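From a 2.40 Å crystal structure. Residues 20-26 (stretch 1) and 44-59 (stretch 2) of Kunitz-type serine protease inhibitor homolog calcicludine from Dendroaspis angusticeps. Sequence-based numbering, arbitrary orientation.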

# COMPACT_ATOMS: atom_id res chain seq x y z
N PHE A 20 0.36 -11.53 -5.00
CA PHE A 20 -0.04 -10.53 -5.97
C PHE A 20 0.84 -9.30 -5.77
O PHE A 20 0.84 -8.71 -4.69
CB PHE A 20 -1.52 -10.15 -5.82
CG PHE A 20 -2.44 -11.30 -6.00
CD1 PHE A 20 -2.80 -12.10 -4.92
CD2 PHE A 20 -2.96 -11.60 -7.26
CE1 PHE A 20 -3.66 -13.18 -5.09
CE2 PHE A 20 -3.81 -12.67 -7.43
CZ PHE A 20 -4.16 -13.47 -6.35
N SER A 21 1.58 -8.93 -6.81
CA SER A 21 2.42 -7.75 -6.72
C SER A 21 1.57 -6.54 -6.42
O SER A 21 0.54 -6.30 -7.06
CB SER A 21 3.20 -7.56 -8.01
OG SER A 21 4.01 -8.70 -8.21
N SER A 22 1.99 -5.78 -5.42
CA SER A 22 1.21 -4.67 -4.92
C SER A 22 2.17 -3.56 -4.49
O SER A 22 3.39 -3.72 -4.49
CB SER A 22 0.30 -5.11 -3.76
OG SER A 22 -0.67 -6.06 -4.20
N PHE A 23 1.60 -2.43 -4.10
CA PHE A 23 2.37 -1.33 -3.55
C PHE A 23 1.70 -0.87 -2.27
O PHE A 23 0.47 -0.98 -2.12
CB PHE A 23 2.49 -0.19 -4.56
CG PHE A 23 3.34 -0.55 -5.74
CD1 PHE A 23 2.78 -1.18 -6.85
CD2 PHE A 23 4.70 -0.29 -5.73
CE1 PHE A 23 3.56 -1.53 -7.94
CE2 PHE A 23 5.49 -0.64 -6.82
CZ PHE A 23 4.92 -1.26 -7.92
N TYR A 24 2.51 -0.40 -1.34
CA TYR A 24 2.01 0.25 -0.13
C TYR A 24 2.83 1.50 0.12
O TYR A 24 3.92 1.68 -0.43
CB TYR A 24 2.06 -0.67 1.10
CG TYR A 24 3.40 -0.72 1.82
CD1 TYR A 24 4.47 -1.42 1.28
CD2 TYR A 24 3.57 -0.08 3.04
CE1 TYR A 24 5.69 -1.48 1.95
CE2 TYR A 24 4.78 -0.14 3.71
CZ TYR A 24 5.84 -0.84 3.16
OH TYR A 24 7.05 -0.90 3.82
N PHE A 25 2.28 2.37 0.94
CA PHE A 25 2.92 3.62 1.30
C PHE A 25 3.60 3.42 2.65
O PHE A 25 2.93 3.18 3.66
CB PHE A 25 1.90 4.75 1.37
CG PHE A 25 2.51 6.10 1.44
CD1 PHE A 25 3.31 6.57 0.39
CD2 PHE A 25 2.28 6.92 2.53
CE1 PHE A 25 3.88 7.83 0.44
CE2 PHE A 25 2.86 8.20 2.60
CZ PHE A 25 3.66 8.66 1.55
N LYS A 26 4.92 3.47 2.66
CA LYS A 26 5.67 3.53 3.91
C LYS A 26 5.72 5.00 4.30
O LYS A 26 6.57 5.76 3.83
CB LYS A 26 7.07 2.95 3.74
CG LYS A 26 7.85 2.83 5.04
CD LYS A 26 9.07 1.96 4.85
CE LYS A 26 9.87 1.80 6.13
NZ LYS A 26 11.24 1.29 5.82
N ALA A 44 -6.25 -1.21 3.86
CA ALA A 44 -6.45 -0.24 2.81
C ALA A 44 -5.15 0.32 2.24
O ALA A 44 -5.18 1.01 1.22
CB ALA A 44 -7.34 0.90 3.31
N ASN A 45 -4.01 0.03 2.87
CA ASN A 45 -2.72 0.49 2.35
C ASN A 45 -2.19 -0.51 1.32
O ASN A 45 -1.20 -1.21 1.53
CB ASN A 45 -1.73 0.72 3.48
CG ASN A 45 -0.53 1.55 3.05
OD1 ASN A 45 -0.43 1.93 1.88
ND2 ASN A 45 0.38 1.83 3.97
N ARG A 46 -2.88 -0.57 0.19
CA ARG A 46 -2.51 -1.49 -0.88
C ARG A 46 -2.96 -0.90 -2.21
O ARG A 46 -4.10 -0.45 -2.34
CB ARG A 46 -3.12 -2.89 -0.69
CG ARG A 46 -2.81 -3.84 -1.86
CD ARG A 46 -3.42 -5.24 -1.69
NE ARG A 46 -4.89 -5.27 -1.74
CZ ARG A 46 -5.69 -5.35 -0.67
NH1 ARG A 46 -5.18 -5.40 0.57
NH2 ARG A 46 -7.02 -5.38 -0.83
N PHE A 47 -2.08 -0.91 -3.20
CA PHE A 47 -2.39 -0.33 -4.49
C PHE A 47 -1.88 -1.24 -5.59
O PHE A 47 -0.86 -1.92 -5.43
CB PHE A 47 -1.80 1.08 -4.59
CG PHE A 47 -2.10 1.92 -3.40
CD1 PHE A 47 -3.31 2.60 -3.31
CD2 PHE A 47 -1.21 1.97 -2.34
CE1 PHE A 47 -3.61 3.34 -2.19
CE2 PHE A 47 -1.51 2.71 -1.22
CZ PHE A 47 -2.71 3.41 -1.15
N GLN A 48 -2.61 -1.27 -6.70
CA GLN A 48 -2.22 -2.14 -7.80
C GLN A 48 -1.05 -1.56 -8.59
O GLN A 48 -0.25 -2.31 -9.15
CB GLN A 48 -3.42 -2.39 -8.72
CG GLN A 48 -3.11 -3.30 -9.91
CD GLN A 48 -2.66 -4.69 -9.49
OE1 GLN A 48 -3.14 -5.24 -8.50
NE2 GLN A 48 -1.73 -5.26 -10.24
N THR A 49 -0.91 -0.24 -8.63
CA THR A 49 0.18 0.38 -9.36
C THR A 49 0.85 1.41 -8.47
O THR A 49 0.22 1.99 -7.59
CB THR A 49 -0.31 1.07 -10.64
OG1 THR A 49 -1.25 2.10 -10.29
CG2 THR A 49 -0.99 0.06 -11.56
N ILE A 50 2.14 1.63 -8.72
CA ILE A 50 2.83 2.68 -7.98
C ILE A 50 2.21 4.04 -8.27
O ILE A 50 2.17 4.92 -7.39
CB ILE A 50 4.34 2.66 -8.28
CG1 ILE A 50 5.09 3.42 -7.19
CG2 ILE A 50 4.62 3.22 -9.67
CD1 ILE A 50 6.59 3.41 -7.32
N GLY A 51 1.68 4.24 -9.48
CA GLY A 51 1.03 5.51 -9.79
C GLY A 51 -0.20 5.77 -8.94
O GLY A 51 -0.39 6.87 -8.42
N GLU A 52 -1.05 4.75 -8.78
CA GLU A 52 -2.22 4.91 -7.93
C GLU A 52 -1.80 5.21 -6.50
O GLU A 52 -2.43 6.04 -5.83
CB GLU A 52 -3.09 3.65 -7.99
CG GLU A 52 -4.37 3.75 -7.19
CD GLU A 52 -4.94 2.38 -6.78
OE1 GLU A 52 -5.80 2.37 -5.87
OE2 GLU A 52 -4.55 1.33 -7.35
N CYS A 53 -0.73 4.57 -6.02
CA CYS A 53 -0.22 4.87 -4.68
C CYS A 53 0.24 6.33 -4.58
O CYS A 53 -0.08 7.03 -3.61
CB CYS A 53 0.91 3.91 -4.32
SG CYS A 53 1.69 4.25 -2.72
N ARG A 54 0.99 6.80 -5.57
CA ARG A 54 1.48 8.18 -5.52
C ARG A 54 0.34 9.17 -5.63
O ARG A 54 0.36 10.23 -4.99
CB ARG A 54 2.50 8.42 -6.63
CG ARG A 54 3.83 7.81 -6.32
CD ARG A 54 4.61 7.56 -7.56
NE ARG A 54 6.01 7.30 -7.25
CZ ARG A 54 6.88 6.84 -8.13
NH1 ARG A 54 6.51 6.58 -9.38
NH2 ARG A 54 8.14 6.63 -7.77
N LYS A 55 -0.68 8.85 -6.43
CA LYS A 55 -1.82 9.74 -6.56
C LYS A 55 -2.53 9.91 -5.23
O LYS A 55 -2.79 11.03 -4.79
CB LYS A 55 -2.77 9.22 -7.63
CG LYS A 55 -4.04 10.04 -7.78
CD LYS A 55 -4.70 9.79 -9.13
CE LYS A 55 -6.16 9.41 -8.98
NZ LYS A 55 -6.99 9.91 -10.12
N LYS A 56 -2.82 8.79 -4.56
CA LYS A 56 -3.63 8.85 -3.35
C LYS A 56 -2.82 9.28 -2.14
O LYS A 56 -3.30 10.09 -1.33
CB LYS A 56 -4.30 7.50 -3.11
CG LYS A 56 -5.33 7.13 -4.17
CD LYS A 56 -6.31 6.09 -3.68
CE LYS A 56 -6.82 5.20 -4.82
NZ LYS A 56 -7.51 3.97 -4.31
N CYS A 57 -1.60 8.78 -1.99
CA CYS A 57 -0.85 9.01 -0.76
C CYS A 57 0.03 10.25 -0.82
O CYS A 57 0.29 10.86 0.22
CB CYS A 57 0.02 7.78 -0.45
SG CYS A 57 -0.98 6.31 -0.13
N LEU A 58 0.50 10.63 -2.01
CA LEU A 58 1.28 11.85 -2.14
C LEU A 58 0.47 13.01 -2.72
O LEU A 58 0.89 14.16 -2.57
CB LEU A 58 2.53 11.60 -3.00
CG LEU A 58 3.57 10.69 -2.34
CD1 LEU A 58 4.70 10.36 -3.31
CD2 LEU A 58 4.11 11.32 -1.08
N GLY A 59 -0.67 12.73 -3.33
CA GLY A 59 -1.40 13.77 -4.02
C GLY A 59 -0.89 14.06 -5.41
O GLY A 59 -1.25 15.09 -5.98

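Packing a helix against a strand is often a matter of placing aromatic rings so that helix side chains rest a carbon over their faces, and the strand 20-26 of calcicludine illustrates this with F23 and F25. Backbone pairing sets the register. F23 and F47 form a single antiparallel bridge, F23 N donating to F47 O and F47 N to F23 O, both at 2.8 Å. Beyond it, the side chain of N45 substitutes for a backbone partner: F25 N donates to N45 OD1 and N45 ND2 to F25 O, each at 2.9 Å and nearly straight. An amide suits this place because it carries an acceptor and a donor side by side, so one buried side chain satisfies both polar groups of F25.

The rings then meet the helix, which runs at 23° to the strand. F23, its chi1 in the m well, presents a face to the first helical turn, where I50 CB lies 3.8 Å from F23 CE2. F25 adopts t and points toward the helix; C57 CB sits over its face, 3.5 Å from F25 CG, while L58 CD2 approaches F25 CZ at 3.8 Å. Between these contacts, buried C53 touches both phenylalanines, its SG 4.1 Å from F25 CB and its CB 4.4 Å from F23 CB.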